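Local coordinates for beta-porphyranase A (Bacteroides plebeius, PDB 4AW7), which cleaves the sulfated red-seaweed polysaccharide porphyran at beta-1,4 linkages between D-galactose and L-galactose-6-sulfate, at residues S33-H47 and L304-V318. Residues are numbered along the deposited sequence; the frame is centred on the assembly and turned at random.
With L6S (6-O-sulfo-alpha-L-galactopyranose), chain B; GLA (alpha-D-galactopyranose), chain C; GAL (beta-D-galactopyranose), chain D.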
loop_
_atom_site.group_PDB
_atom_site.type_symbol
_atom_site.label_atom_id
_atom_site.label_comp_id
_atom_site.label_asym_id
_atom_site.label_seq_id
_atom_site.Cartn_x
_atom_site.Cartn_y
_atom_site.Cartn_z
ATOM N N SER A 33 -16.312 4.710 -1.701
ATOM C CA SER A 33 -16.885 5.958 -1.157
ATOM C C SER A 33 -17.108 6.958 -2.276
ATOM O O SER A 33 -17.963 6.724 -3.115
ATOM C CB SER A 33 -16.079 6.496 -0.006
ATOM O OG SER A 33 -15.882 5.519 0.911
ATOM N N GLY A 34 -16.388 8.064 -2.305
ATOM C CA GLY A 34 -16.601 9.111 -3.311
ATOM C C GLY A 34 -15.924 8.948 -4.653
ATOM O O GLY A 34 -16.110 9.814 -5.484
ATOM N N VAL A 35 -15.163 7.895 -4.910
ATOM C CA VAL A 35 -14.396 7.799 -6.147
ATOM C C VAL A 35 -14.644 6.496 -6.861
ATOM O O VAL A 35 -14.606 5.424 -6.257
ATOM C CB VAL A 35 -12.891 8.070 -5.916
ATOM C CG1 VAL A 35 -12.208 6.977 -5.088
ATOM C CG2 VAL A 35 -12.123 8.316 -7.231
ATOM N N SER A 36 -14.811 6.573 -8.173
ATOM C CA SER A 36 -14.884 5.403 -9.054
ATOM C C SER A 36 -13.667 5.243 -9.953
ATOM O O SER A 36 -13.143 4.145 -10.126
ATOM C CB SER A 36 -16.160 5.421 -9.907
ATOM O OG SER A 36 -16.221 4.342 -10.803
ATOM N N GLU A 37 -13.245 6.345 -10.584
ATOM C CA GLU A 37 -12.117 6.303 -11.514
ATOM C C GLU A 37 -10.874 5.754 -10.861
ATOM O O GLU A 37 -10.502 6.187 -9.771
ATOM C CB GLU A 37 -11.836 7.712 -12.023
ATOM C CG GLU A 37 -12.854 8.345 -12.941
ATOM C CD GLU A 37 -12.745 7.946 -14.399
ATOM O OE1 GLU A 37 -11.849 7.179 -14.777
ATOM O OE2 GLU A 37 -13.589 8.440 -15.190
ATOM N N LEU A 38 -10.171 4.897 -11.578
ATOM C CA LEU A 38 -8.826 4.493 -11.176
ATOM C C LEU A 38 -7.880 5.677 -11.274
ATOM O O LEU A 38 -7.811 6.366 -12.310
ATOM C CB LEU A 38 -8.313 3.374 -12.081
ATOM C CG LEU A 38 -6.933 2.820 -11.751
ATOM C CD1 LEU A 38 -6.878 2.206 -10.338
ATOM C CD2 LEU A 38 -6.533 1.781 -12.770
ATOM N N ASP A 39 -7.149 5.947 -10.206
ATOM C CA ASP A 39 -6.134 6.980 -10.197
ATOM C C ASP A 39 -4.798 6.293 -10.431
ATOM O O ASP A 39 -4.172 5.769 -9.503
ATOM C CB ASP A 39 -6.149 7.786 -8.885
ATOM C CG ASP A 39 -5.233 8.964 -8.920
ATOM O OD1 ASP A 39 -4.298 8.937 -9.739
ATOM O OD2 ASP A 39 -5.460 9.908 -8.111
ATOM N N ARG A 40 -4.349 6.281 -11.688
ATOM C CA ARG A 40 -3.102 5.594 -12.001
ATOM C C ARG A 40 -1.931 6.148 -11.190
ATOM O O ARG A 40 -1.023 5.394 -10.847
ATOM C CB ARG A 40 -2.796 5.685 -13.489
ATOM C CG ARG A 40 -3.694 4.842 -14.377
ATOM C CD ARG A 40 -3.268 4.949 -15.862
ATOM N NE ARG A 40 -1.886 4.572 -16.059
ATOM C CZ ARG A 40 -1.450 3.331 -16.207
ATOM N NH1 ARG A 40 -2.292 2.308 -16.265
ATOM N NH2 ARG A 40 -0.147 3.091 -16.307
ATOM N N SER A 41 -1.942 7.467 -10.921
ATOM C CA SER A 41 -0.858 8.092 -10.187
ATOM C C SER A 41 -0.726 7.634 -8.751
ATOM O O SER A 41 0.248 7.949 -8.091
ATOM C CB SER A 41 -0.976 9.599 -10.225
ATOM O OG SER A 41 -1.920 10.086 -9.272
ATOM N N LYS A 42 -1.726 6.923 -8.246
ATOM C CA LYS A 42 -1.629 6.327 -6.906
ATOM C C LYS A 42 -0.924 4.993 -6.879
ATOM O O LYS A 42 -0.615 4.519 -5.790
ATOM C CB LYS A 42 -3.018 6.254 -6.232
ATOM C CG LYS A 42 -3.545 7.630 -5.849
ATOM C CD LYS A 42 -4.872 7.602 -5.141
ATOM C CE LYS A 42 -5.274 8.988 -4.614
ATOM N NZ LYS A 42 -6.470 8.889 -3.732
ATOM N N TYR A 43 -0.639 4.408 -8.039
ATOM C CA TYR A 43 -0.158 3.026 -8.166
ATOM C C TYR A 43 1.019 2.821 -9.079
ATOM O O TYR A 43 1.997 2.165 -8.705
ATOM C CB TYR A 43 -1.317 2.088 -8.605
ATOM C CG TYR A 43 -2.491 2.179 -7.679
ATOM C CD1 TYR A 43 -2.417 1.649 -6.377
ATOM C CD2 TYR A 43 -3.637 2.859 -8.014
ATOM C CE1 TYR A 43 -3.453 1.806 -5.485
ATOM C CE2 TYR A 43 -4.685 3.018 -7.133
ATOM C CZ TYR A 43 -4.593 2.481 -5.855
ATOM O OH TYR A 43 -5.643 2.702 -4.975
ATOM N N PHE A 44 0.907 3.304 -10.318
ATOM C CA PHE A 44 1.876 2.984 -11.353
ATOM C C PHE A 44 2.990 4.001 -11.372
ATOM O O PHE A 44 2.988 4.946 -12.178
ATOM C CB PHE A 44 1.160 2.800 -12.709
ATOM C CG PHE A 44 0.067 1.772 -12.636
ATOM C CD1 PHE A 44 0.368 0.462 -12.269
ATOM C CD2 PHE A 44 -1.266 2.114 -12.783
ATOM C CE1 PHE A 44 -0.643 -0.474 -12.099
ATOM C CE2 PHE A 44 -2.248 1.166 -12.637
ATOM C CZ PHE A 44 -1.917 -0.119 -12.296
ATOM N N ASN A 45 3.883 3.829 -10.418
ATOM C CA ASN A 45 4.984 4.730 -10.112
ATOM C C ASN A 45 6.255 3.903 -10.031
ATOM O O ASN A 45 6.224 2.694 -9.832
ATOM C CB ASN A 45 4.737 5.437 -8.774
ATOM C CG ASN A 45 3.475 6.274 -8.794
ATOM O OD1 ASN A 45 3.276 7.059 -9.729
ATOM N ND2 ASN A 45 2.587 6.131 -7.795
ATOM N N ILE A 46 7.384 4.601 -10.116
ATOM C CA ILE A 46 8.681 4.038 -9.762
ATOM C C ILE A 46 9.256 4.828 -8.568
ATOM O O ILE A 46 8.893 5.967 -8.312
ATOM C CB ILE A 46 9.706 3.992 -10.932
ATOM C CG1 ILE A 46 9.885 5.372 -11.601
ATOM C CG2 ILE A 46 9.306 2.944 -11.909
ATOM C CD1 ILE A 46 11.033 5.467 -12.619
ATOM N N HIS A 47 10.153 4.179 -7.843
ATOM C CA HIS A 47 10.800 4.744 -6.666
ATOM C C HIS A 47 12.011 5.568 -7.113
ATOM O O HIS A 47 13.162 5.143 -7.011
ATOM C CB HIS A 47 11.195 3.588 -5.701
ATOM C CG HIS A 47 11.663 4.065 -4.370
ATOM N ND1 HIS A 47 12.931 4.539 -4.159
ATOM C CD2 HIS A 47 11.010 4.217 -3.185
ATOM C CE1 HIS A 47 13.049 4.938 -2.897
ATOM N NE2 HIS A 47 11.894 4.755 -2.273
ATOM N N LEU A 304 -4.175 -2.533 -2.449
ATOM C CA LEU A 304 -4.083 -1.080 -2.415
ATOM C C LEU A 304 -5.081 -0.415 -3.347
ATOM O O LEU A 304 -5.571 0.672 -3.039
ATOM C CB LEU A 304 -2.647 -0.635 -2.699
ATOM C CG LEU A 304 -1.580 -1.195 -1.769
ATOM C CD1 LEU A 304 -0.207 -0.667 -2.118
ATOM C CD2 LEU A 304 -1.932 -0.977 -0.295
ATOM N N MET A 305 -5.445 -1.041 -4.474
ATOM C CA MET A 305 -6.512 -0.521 -5.325
ATOM C C MET A 305 -7.827 -0.390 -4.578
ATOM O O MET A 305 -8.565 0.589 -4.748
ATOM C CB MET A 305 -6.681 -1.393 -6.569
ATOM C CG MET A 305 -5.582 -1.122 -7.605
ATOM S SD MET A 305 -5.759 -2.254 -8.991
ATOM C CE MET A 305 -4.727 -1.453 -10.189
ATOM N N GLU A 306 -8.113 -1.365 -3.713
ATOM C CA GLU A 306 -9.328 -1.368 -2.899
ATOM C C GLU A 306 -9.281 -0.353 -1.762
ATOM O O GLU A 306 -10.293 -0.214 -1.053
ATOM C CB GLU A 306 -9.564 -2.753 -2.333
ATOM C CG GLU A 306 -10.092 -3.736 -3.360
ATOM C CD GLU A 306 -11.498 -3.380 -3.830
ATOM O OE1 GLU A 306 -12.405 -3.320 -2.983
ATOM O OE2 GLU A 306 -11.721 -3.160 -5.030
ATOM N N ARG A 307 -8.208 0.399 -1.623
ATOM C CA ARG A 307 -8.076 1.441 -0.623
ATOM C C ARG A 307 -7.942 2.844 -1.248
ATOM O O ARG A 307 -7.531 3.794 -0.576
ATOM C CB ARG A 307 -6.895 1.178 0.306
ATOM C CG ARG A 307 -6.975 -0.153 1.026
ATOM C CD ARG A 307 -5.889 -0.265 2.042
ATOM N NE ARG A 307 -5.859 -1.596 2.644
ATOM C CZ ARG A 307 -6.316 -1.943 3.848
ATOM N NH1 ARG A 307 -6.797 -1.043 4.692
ATOM N NH2 ARG A 307 -6.240 -3.213 4.212
ATOM N N GLN A 308 -8.250 2.982 -2.542
ATOM C CA GLN A 308 -7.910 4.233 -3.234
ATOM C C GLN A 308 -8.460 5.480 -2.539
ATOM O O GLN A 308 -7.819 6.532 -2.528
ATOM C CB GLN A 308 -8.380 4.197 -4.687
ATOM C CG GLN A 308 -7.774 5.310 -5.519
ATOM C CD GLN A 308 -8.356 5.359 -6.902
ATOM O OE1 GLN A 308 -8.143 4.451 -7.716
ATOM N NE2 GLN A 308 -9.087 6.439 -7.202
ATOM N N ASP A 309 -9.665 5.375 -1.998
ATOM C CA ASP A 309 -10.321 6.471 -1.315
ATOM C C ASP A 309 -9.665 6.859 -0.012
ATOM O O ASP A 309 -9.986 7.926 0.535
ATOM C CB ASP A 309 -11.809 6.181 -1.074
ATOM C CG ASP A 309 -12.092 4.901 -0.341
ATOM O OD1 ASP A 309 -11.324 3.938 -0.411
ATOM O OD2 ASP A 309 -13.171 4.833 0.299
ATOM N N ASN A 310 -8.784 6.020 0.501
ATOM C CA ASN A 310 -7.980 6.339 1.682
ATOM C C ASN A 310 -6.479 6.170 1.453
ATOM O O ASN A 310 -5.739 5.840 2.379
ATOM C CB ASN A 310 -8.416 5.520 2.897
ATOM C CG ASN A 310 -7.964 6.169 4.197
ATOM O OD1 ASN A 310 -8.022 7.392 4.341
ATOM N ND2 ASN A 310 -7.410 5.354 5.137
ATOM N N LEU A 311 -6.030 6.425 0.229
ATOM C CA LEU A 311 -4.629 6.200 -0.155
ATOM C C LEU A 311 -4.118 7.440 -0.868
ATOM O O LEU A 311 -4.604 7.806 -1.930
ATOM C CB LEU A 311 -4.518 4.979 -1.055
ATOM C CG LEU A 311 -3.074 4.619 -1.493
ATOM C CD1 LEU A 311 -2.245 4.027 -0.347
ATOM C CD2 LEU A 311 -3.134 3.642 -2.672
ATOM N N PHE A 312 -3.099 8.082 -0.295
ATOM C CA PHE A 312 -2.455 9.164 -1.011
ATOM C C PHE A 312 -1.671 8.708 -2.250
ATOM O O PHE A 312 -1.757 9.299 -3.342
ATOM C CB PHE A 312 -1.443 9.914 -0.121
ATOM C CG PHE A 312 -2.023 10.893 0.872
ATOM C CD1 PHE A 312 -3.051 11.734 0.579
ATOM C CD2 PHE A 312 -1.437 11.024 2.121
ATOM C CE1 PHE A 312 -3.511 12.675 1.494
ATOM C CE2 PHE A 312 -1.887 11.958 3.039
ATOM C CZ PHE A 312 -2.908 12.782 2.721
ATOM N N ILE A 313 -0.879 7.665 -2.055
ATOM C CA ILE A 313 0.096 7.214 -3.043
ATOM C C ILE A 313 0.644 5.874 -2.578
ATOM O O ILE A 313 0.719 5.632 -1.374
ATOM C CB ILE A 313 1.216 8.264 -3.248
ATOM C CG1 ILE A 313 2.059 7.977 -4.494
ATOM C CG2 ILE A 313 2.073 8.425 -1.991
ATOM C CD1 ILE A 313 2.950 9.153 -4.970
ATOM N N SER A 314 1.120 5.083 -3.523
ATOM C CA SER A 314 1.879 3.872 -3.272
ATOM C C SER A 314 3.001 3.815 -4.298
ATOM O O SER A 314 2.851 4.311 -5.425
ATOM C CB SER A 314 1.034 2.607 -3.263
ATOM O OG SER A 314 0.504 2.276 -4.530
ATOM N N ILE A 315 4.118 3.219 -3.922
ATOM C CA ILE A 315 5.333 3.205 -4.742
ATOM C C ILE A 315 5.915 1.800 -4.797
ATOM O O ILE A 315 6.507 1.314 -3.835
ATOM C CB ILE A 315 6.425 4.133 -4.163
ATOM C CG1 ILE A 315 5.932 5.566 -3.844
ATOM C CG2 ILE A 315 7.663 4.164 -5.106
ATOM C CD1 ILE A 315 5.617 6.429 -5.002
ATOM N N PRO A 316 5.762 1.102 -5.927
ATOM C CA PRO A 316 6.464 -0.149 -6.163
ATOM C C PRO A 316 7.978 0.062 -5.980
ATOM O O PRO A 316 8.513 1.054 -6.483
ATOM C CB PRO A 316 6.099 -0.417 -7.663
ATOM C CG PRO A 316 4.825 0.279 -7.862
ATOM C CD PRO A 316 4.976 1.516 -7.100
ATOM N N PHE A 317 8.630 -0.837 -5.252
ATOM C CA PHE A 317 10.050 -0.666 -4.994
ATOM C C PHE A 317 10.898 -1.182 -6.143
ATOM O O PHE A 317 11.488 -2.267 -6.072
ATOM C CB PHE A 317 10.466 -1.210 -3.626
ATOM C CG PHE A 317 11.796 -0.685 -3.184
ATOM C CD1 PHE A 317 11.895 0.620 -2.729
ATOM C CD2 PHE A 317 12.938 -1.471 -3.194
ATOM C CE1 PHE A 317 13.083 1.116 -2.266
ATOM C CE2 PHE A 317 14.126 -0.948 -2.708
ATOM C CZ PHE A 317 14.194 0.313 -2.287
ATOM N N VAL A 318 10.916 -0.380 -7.196
ATOM C CA VAL A 318 11.704 -0.563 -8.402
ATOM C C VAL A 318 12.089 0.879 -8.765
ATOM O O VAL A 318 11.215 1.768 -8.811
ATOM C CB VAL A 318 10.938 -1.267 -9.531
ATOM C CG1 VAL A 318 9.487 -0.783 -9.673
ATOM C CG2 VAL A 318 11.701 -1.113 -10.876
HETATM O O1S L6S B . 15.716 4.045 -5.160
HETATM O O2S L6S B . 17.518 2.582 -5.965
HETATM O O3S L6S B . 18.010 4.721 -4.862
HETATM C C1 L6S B . 16.097 2.724 0.997
HETATM C C2 L6S B . 17.425 3.259 1.486
HETATM C C3 L6S B . 18.552 2.727 0.587
HETATM C C4 L6S B . 18.265 3.171 -0.898
HETATM C C5 L6S B . 16.873 2.661 -1.288
HETATM C C6 L6S B . 16.410 3.365 -2.584
HETATM O O2 L6S B . 17.641 2.943 2.876
HETATM O O3 L6S B . 19.840 3.196 1.010
HETATM O O4 L6S B . 18.322 4.605 -0.950
HETATM O O5 L6S B . 15.839 3.002 -0.358
HETATM O O6 L6S B . 17.147 2.828 -3.671
HETATM S S1 L6S B . 17.068 3.576 -5.005
HETATM C C1 GLA C . 13.536 -0.474 3.265
HETATM C C2 GLA C . 14.535 0.629 2.868
HETATM C C3 GLA C . 15.033 0.434 1.447
HETATM C C4 GLA C . 15.423 -0.996 1.172
HETATM C C5 GLA C . 14.249 -1.924 1.529
HETATM C C6 GLA C . 14.521 -3.367 0.965
HETATM O O1 GLA C . 12.260 -0.337 2.802
HETATM O O2 GLA C . 13.923 1.944 3.064
HETATM O O3 GLA C . 16.200 1.171 1.201
HETATM O O4 GLA C . 16.593 -1.343 1.939
HETATM O O5 GLA C . 14.057 -1.765 3.008
HETATM O O6 GLA C . 13.929 -3.449 -0.406
HETATM C C1 GAL D . 13.536 -0.474 3.265
HETATM C C2 GAL D . 14.535 0.629 2.868
HETATM C C3 GAL D . 15.033 0.434 1.447
HETATM C C4 GAL D . 15.423 -0.996 1.172
HETATM C C5 GAL D . 14.249 -1.924 1.529
HETATM C C6 GAL D . 14.521 -3.367 0.965
HETATM O O1 GAL D . 13.145 -0.236 4.675
HETATM O O2 GAL D . 13.923 1.944 3.064
HETATM O O3 GAL D . 16.200 1.171 1.201
HETATM O O4 GAL D . 16.593 -1.343 1.939
HETATM O O5 GAL D . 14.057 -1.765 3.008
HETATM O O6 GAL D . 13.929 -3.449 -0.406
HETATM O O HOH W 1 -8.804 8.705 -5.367
#
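The ring of Tyr-43 lies between Met-305 CG, 4.1 Å above the centre of one face, and its own neighbour Lys-42, whose CB covers the rim of the other. Tyr-43 OH donates to Leu-304 O (2.8 Å) from above the carbonyl plane, on the face opposite Arg-307 N. Lys-42, extended beyond CG, crosses the Gln-308 side chain at about a right angle, and NZ bonds to Leu-311 O (2.8 Å) and Gln-308 O (3.0 Å), with a water as third partner. An alanine in place of Lys-42 would remove this ammonium group and probably leave the 308-311 loop less firmly tied to segment 33-47. Gln-308, its extended chain starting with CG opposite the backbone N (chi1 -167°), gives a straight NE2 bond to Glu-37 O and accepts from Asp-39 N at OE1. Asn-45 ND2 links Ser-41 O to Ser-314 O, both within its amide plane. Phe-317 turns an edge to the His-47 ring face (planes 62° apart); His-47 ND1 donates to sulfate O1S of L6S, and NE2 is hydrogen-bonded to Arg-69. Largely through side chains, the contact joins the first and last parallel strands, 45-46 and 311-316, of a probable (beta/alpha)8 barrel, with His-47 and Phe-317 just beyond them in the glycan pocket.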